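PDB 4XVH: carbohydrate esterase family 2 (CE2) from Chaetomium olivicolor, which probably removes acetyl groups from xylan or related plant polysaccharides, joining an SGNH/GDSL-type hydrolase domain to a beta-sandwich domain of carbohydrate-binding type. Local coordinates for residues A[15-20]-A[157-162]; A[217-222]-A[262-267]. All blocks are in the same frame, centred on the assembly; numbering follows the deposited sequence.

Contact 1. Residues A[15-20]-A[157-162]; sequences LSWPGT and SVVAWS
The indole of Trp17 lies across Val159, whose CG1 methyl sits under the six-membered ring, 3.6 Å from the ring centroid and only 11° off the normal, in a CH-pi contact. Val159 CG1 stands anti to the backbone N (chi1 -177°), which turns this methyl rather than CG2 to the indole. Further along the same ring, CZ3 approaches Ala160 O at 3.6 Å, the carbonyl oxygen lying near the ring plane at the edge; this buried oxygen has no hydrogen-bonding partner in the model. Trp17 CZ3 also reaches the rim of the Trp161 ring, at CE3. Indole NE1 bonds to Tyr188 O, which helps fix the rotation of the ring. The loop 15-20 leaves the N-terminal beta-sandwich and settles on strand 155-160, an outermost strand of the five-stranded parallel sheet of the SGNH hydrolase fold, so the contact is a buried interface between the two domains. An alanine in place of Trp17 would probably open a gap over Val159 CG1 and leave Tyr188 O without its indole donor. Next to the indole, Pro18 lays its CB 4.0 Å from Val158 CG1, and its carbonyl oxygen comes to 3.4 Å from Val158 CB. One water bridges the two backbones: it donates to Pro18 O and accepts from Val158 N at 2.9 Å. Trp17 to Thr20 form a type II turn, with Gly19 at positive phi; Thr20 OG1 donates to Trp17 O over 2.7 Å, tilted 15° from the carbonyl plane.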
loop_
_atom_site.group_PDB
_atom_site.type_symbol
_atom_site.label_atom_id
_atom_site.label_comp_id
_atom_site.label_asym_id
_atom_site.label_seq_id
_atom_site.Cartn_x
_atom_site.Cartn_y
_atom_site.Cartn_z
ATOM N N LEU A 15 -12.054 1.601 7.062
ATOM C CA LEU A 15 -10.879 0.942 6.512
ATOM C C LEU A 15 -10.935 1.099 5.008
ATOM O O LEU A 15 -11.608 0.343 4.302
ATOM C CB LEU A 15 -10.835 -0.521 6.923
ATOM C CG LEU A 15 -10.921 -0.742 8.436
ATOM C CD1 LEU A 15 -10.790 -2.255 8.658
ATOM C CD2 LEU A 15 -9.817 0.027 9.210
ATOM N N SER A 16 -10.242 2.120 4.533
ATOM C CA SER A 16 -10.305 2.526 3.135
ATOM C C SER A 16 -9.022 2.150 2.393
ATOM O O SER A 16 -9.050 1.365 1.450
ATOM C CB SER A 16 -10.536 4.036 3.046
ATOM O OG SER A 16 -10.509 4.446 1.697
ATOM N N TRP A 17 -7.883 2.710 2.798
ATOM C CA TRP A 17 -6.623 2.350 2.144
ATOM C C TRP A 17 -6.245 0.867 2.375
ATOM O O TRP A 17 -6.653 0.250 3.364
ATOM C CB TRP A 17 -5.505 3.286 2.646
ATOM C CG TRP A 17 -5.720 4.724 2.287
ATOM C CD1 TRP A 17 -6.016 5.754 3.152
ATOM C CD2 TRP A 17 -5.722 5.302 0.961
ATOM N NE1 TRP A 17 -6.168 6.937 2.445
ATOM C CE2 TRP A 17 -5.987 6.686 1.104
ATOM C CE3 TRP A 17 -5.528 4.782 -0.330
ATOM C CZ2 TRP A 17 -6.049 7.558 0.004
ATOM C CZ3 TRP A 17 -5.585 5.655 -1.420
ATOM C CH2 TRP A 17 -5.837 7.023 -1.242
ATOM N N PRO A 18 -5.469 0.282 1.446
ATOM C CA PRO A 18 -4.961 -1.076 1.643
ATOM C C PRO A 18 -4.135 -1.149 2.911
ATOM O O PRO A 18 -3.447 -0.175 3.249
ATOM C CB PRO A 18 -4.052 -1.310 0.420
ATOM C CG PRO A 18 -4.546 -0.331 -0.617
ATOM C CD PRO A 18 -4.941 0.885 0.209
ATOM N N GLY A 19 -4.199 -2.282 3.602
ATOM C CA GLY A 19 -3.345 -2.494 4.766
ATOM C C GLY A 19 -3.913 -1.900 6.035
ATOM O O GLY A 19 -3.394 -2.198 7.116
ATOM N N THR A 20 -4.964 -1.073 5.939
ATOM C CA THR A 20 -5.479 -0.459 7.170
ATOM C C THR A 20 -6.217 -1.481 8.038
ATOM O O THR A 20 -6.714 -2.502 7.545
ATOM C CB THR A 20 -6.425 0.718 6.884
ATOM O OG1 THR A 20 -7.427 0.313 5.948
ATOM C CG2 THR A 20 -5.604 1.919 6.326
ATOM N N SER A 157 2.052 2.852 6.481
ATOM C CA SER A 157 0.830 3.371 5.913
ATOM C C SER A 157 0.934 3.249 4.406
ATOM O O SER A 157 1.851 3.816 3.798
ATOM C CB SER A 157 0.609 4.833 6.303
ATOM O OG SER A 157 -0.576 5.297 5.707
ATOM N N VAL A 158 0.024 2.466 3.824
ATOM C CA VAL A 158 -0.051 2.314 2.380
ATOM C C VAL A 158 -1.096 3.281 1.840
ATOM O O VAL A 158 -2.247 3.275 2.287
ATOM C CB VAL A 158 -0.441 0.873 1.970
ATOM C CG1 VAL A 158 -0.623 0.772 0.452
ATOM C CG2 VAL A 158 0.625 -0.123 2.440
ATOM N N VAL A 159 -0.680 4.115 0.899
ATOM C CA VAL A 159 -1.592 4.980 0.182
ATOM C C VAL A 159 -1.437 4.662 -1.281
ATOM O O VAL A 159 -0.482 5.107 -1.912
ATOM C CB VAL A 159 -1.315 6.469 0.430
ATOM C CG1 VAL A 159 -2.369 7.309 -0.302
ATOM C CG2 VAL A 159 -1.398 6.757 1.916
ATOM N N ALA A 160 -2.368 3.878 -1.818
ATOM C CA ALA A 160 -2.199 3.346 -3.173
ATOM C C ALA A 160 -3.526 3.026 -3.787
ATOM O O ALA A 160 -4.472 2.708 -3.071
ATOM C CB ALA A 160 -1.329 2.113 -3.148
ATOM N N TRP A 161 -3.605 3.095 -5.119
ATOM C CA TRP A 161 -4.888 2.939 -5.799
ATOM C C TRP A 161 -4.556 2.400 -7.202
ATOM O O TRP A 161 -3.722 2.973 -7.889
ATOM C CB TRP A 161 -5.622 4.295 -5.864
ATOM C CG TRP A 161 -7.011 4.283 -6.422
ATOM C CD1 TRP A 161 -7.445 3.678 -7.576
ATOM C CD2 TRP A 161 -8.162 4.934 -5.850
ATOM N NE1 TRP A 161 -8.810 3.902 -7.739
ATOM C CE2 TRP A 161 -9.264 4.671 -6.695
ATOM C CE3 TRP A 161 -8.367 5.703 -4.695
ATOM C CZ2 TRP A 161 -10.552 5.162 -6.423
ATOM C CZ3 TRP A 161 -9.645 6.197 -4.434
ATOM C CH2 TRP A 161 -10.716 5.924 -5.290
ATOM N N SER A 162 -5.178 1.294 -7.598
ATOM C CA SER A 162 -4.835 0.684 -8.884
ATOM C C SER A 162 -5.151 1.623 -10.047
ATOM O O SER A 162 -6.202 2.272 -10.059
ATOM C CB SER A 162 -5.566 -0.645 -9.066
ATOM O OG SER A 162 -4.998 -1.580 -8.156
HETATM O O HOH W 1 -2.013 1.006 5.378
#

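Contact 2. Residues A[217-222]-A[262-267]; sequences FGYLGV and TWPTAA
Leu220 begins its approach to Pro264 at CB, which lies 4.2 Å from Pro264 CG. Its CG is anti to the backbone N (chi1 179°), and from there the CD2 methyl continues to Trp263, ending 4.2 Å from CZ2 on the benzo part of the indole. The leucine and tryptophan side chains cross at about a right angle, and the methyl meets the ring obliquely. Pro264 is the middle piece of this cluster. Its CG is also the atom that Tyr219 touches, with Tyr219 CE1 at 3.8 Å and the hydroxyl oxygen OH slightly farther off, so this one proline carbon is shared by Tyr219 and Leu220. Pro264 CB sits over the centre of the Trp263 indole, 4.1 Å above the plane; the peptide bond between these two neighbours is cis, which folds the proline back against the tryptophan. OD2 of Asp268, just after 262-267, is hydrogen-bonded to both Tyr219 OH and Thr265 OG1, and so ties the tyrosine to that loop. Within 217-222, Val222 N bonds to Tyr219 O. A small surface contact (180 Å² buried in all), it joins two loops on the C-terminal side of neighbouring parallel strands, 207-211 (through helix 214-217) and 250-254. Such strand-to-helix connections are usual in the flavodoxin-like alpha/beta fold of SGNH hydrolases, and here the cis peptide of Trp263-Pro264 is the local feature on which they meet.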
loop_
_atom_site.group_PDB
_atom_site.type_symbol
_atom_site.label_atom_id
_atom_site.label_comp_id
_atom_site.label_asym_id
_atom_site.label_seq_id
_atom_site.Cartn_x
_atom_site.Cartn_y
_atom_site.Cartn_z
ATOM N N PHE A 217 3.543 5.664 -18.062
ATOM C CA PHE A 217 4.263 5.272 -19.268
ATOM C C PHE A 217 3.382 4.579 -20.308
ATOM O O PHE A 217 3.717 4.535 -21.483
ATOM C CB PHE A 217 5.452 4.398 -18.886
ATOM C CG PHE A 217 6.717 5.195 -18.682
ATOM C CD1 PHE A 217 6.947 5.877 -17.499
ATOM C CD2 PHE A 217 7.651 5.285 -19.680
ATOM C CE1 PHE A 217 8.119 6.627 -17.335
ATOM C CE2 PHE A 217 8.815 6.022 -19.515
ATOM C CZ PHE A 217 9.043 6.680 -18.337
ATOM N N GLY A 218 2.241 4.057 -19.895
ATOM C CA GLY A 218 1.334 3.462 -20.874
ATOM C C GLY A 218 0.865 4.470 -21.905
ATOM O O GLY A 218 0.486 5.589 -21.535
ATOM N N TYR A 219 0.867 4.090 -23.191
ATOM C CA TYR A 219 0.422 5.018 -24.225
ATOM C C TYR A 219 -0.130 4.330 -25.482
ATOM O O TYR A 219 -0.941 4.928 -26.212
ATOM C CB TYR A 219 1.572 5.953 -24.634
ATOM C CG TYR A 219 2.584 5.283 -25.556
ATOM C CD1 TYR A 219 3.681 4.590 -25.048
ATOM C CD2 TYR A 219 2.418 5.329 -26.927
ATOM C CE1 TYR A 219 4.576 3.959 -25.899
ATOM C CE2 TYR A 219 3.302 4.706 -27.785
ATOM C CZ TYR A 219 4.372 4.023 -27.275
ATOM O OH TYR A 219 5.224 3.423 -28.164
ATOM N N LEU A 220 0.319 3.102 -25.740
ATOM C CA LEU A 220 0.158 2.496 -27.068
ATOM C C LEU A 220 -1.283 2.495 -27.549
ATOM O O LEU A 220 -2.167 1.959 -26.880
ATOM C CB LEU A 220 0.697 1.065 -27.068
ATOM C CG LEU A 220 0.545 0.346 -28.419
ATOM C CD1 LEU A 220 1.531 0.900 -29.431
ATOM C CD2 LEU A 220 0.713 -1.159 -28.213
ATOM N N GLY A 221 -1.506 3.145 -28.687
ATOM C CA GLY A 221 -2.809 3.175 -29.341
ATOM C C GLY A 221 -3.835 4.117 -28.714
ATOM O O GLY A 221 -4.967 4.227 -29.192
ATOM N N VAL A 222 -3.435 4.821 -27.664
ATOM C CA VAL A 222 -4.372 5.652 -26.921
ATOM C C VAL A 222 -3.922 7.119 -26.819
ATOM O O VAL A 222 -4.715 8.034 -26.993
ATOM C CB VAL A 222 -4.564 5.074 -25.496
ATOM C CG1 VAL A 222 -5.430 5.991 -24.643
ATOM C CG2 VAL A 222 -5.127 3.654 -25.569
ATOM N N THR A 262 11.544 -3.700 -23.938
ATOM C CA THR A 262 11.141 -4.388 -25.171
ATOM C C THR A 262 9.678 -4.178 -25.528
ATOM O O THR A 262 9.277 -4.424 -26.652
ATOM C CB THR A 262 11.409 -5.886 -25.084
ATOM O OG1 THR A 262 10.639 -6.448 -24.021
ATOM C CG2 THR A 262 12.862 -6.115 -24.803
ATOM N N TRP A 263 8.886 -3.716 -24.571
ATOM C CA TRP A 263 7.480 -3.438 -24.817
ATOM C C TRP A 263 7.195 -1.979 -24.509
ATOM O O TRP A 263 7.731 -1.441 -23.536
ATOM C CB TRP A 263 6.572 -4.328 -23.954
ATOM C CG TRP A 263 5.125 -3.866 -23.968
ATOM C CD1 TRP A 263 4.538 -2.900 -23.164
ATOM C CD2 TRP A 263 4.098 -4.328 -24.842
ATOM N NE1 TRP A 263 3.215 -2.745 -23.500
ATOM C CE2 TRP A 263 2.916 -3.615 -24.519
ATOM C CE3 TRP A 263 4.059 -5.279 -25.861
ATOM C CZ2 TRP A 263 1.713 -3.834 -25.178
ATOM C CZ3 TRP A 263 2.863 -5.497 -26.516
ATOM C CH2 TRP A 263 1.703 -4.777 -26.176
ATOM N N PRO A 264 6.336 -1.335 -25.320
ATOM C CA PRO A 264 5.696 -1.846 -26.554
ATOM C C PRO A 264 6.675 -2.034 -27.704
ATOM O O PRO A 264 6.452 -2.866 -28.596
ATOM C CB PRO A 264 4.694 -0.750 -26.931
ATOM C CG PRO A 264 4.577 0.152 -25.757
ATOM C CD PRO A 264 5.846 0.006 -24.947
ATOM N N THR A 265 7.732 -1.226 -27.707
ATOM C CA THR A 265 8.740 -1.286 -28.749
ATOM C C THR A 265 10.102 -1.129 -28.092
ATOM O O THR A 265 10.202 -0.608 -26.986
ATOM C CB THR A 265 8.562 -0.174 -29.854
ATOM O OG1 THR A 265 8.841 1.133 -29.320
ATOM C CG2 THR A 265 7.151 -0.195 -30.473
ATOM N N ALA A 266 11.144 -1.577 -28.777
ATOM C CA ALA A 266 12.506 -1.429 -28.288
ATOM C C ALA A 266 12.882 0.052 -28.242
ATOM O O ALA A 266 13.550 0.510 -27.309
ATOM C CB ALA A 266 13.471 -2.197 -29.170
ATOM N N ALA A 267 12.426 0.795 -29.247
ATOM C CA ALA A 267 12.709 2.225 -29.345
ATOM C C ALA A 267 12.242 3.016 -28.117
ATOM O O ALA A 267 12.906 3.968 -27.693
ATOM C CB ALA A 267 12.059 2.791 -30.590
#

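In the fold
From the N terminus, the chain builds the beta-sandwich first, and its loop 15-20 packs on strand 155-160 of the hydrolase domain. Contact 1 thus closes a long loop of 136 residues that holds most of the sandwich and the first strand of the parallel sheet, and it ties the two domains together near the middle of the molecule. Further along the chain, contact 2 opens; it closes a shorter loop, 39 residues including helix 228-243 and strand 250-254, wholly within the hydrolase domain. The contacts are therefore in series, neither nested nor crossed. Their centres lie 29 Å apart, one buried, the other at the surface.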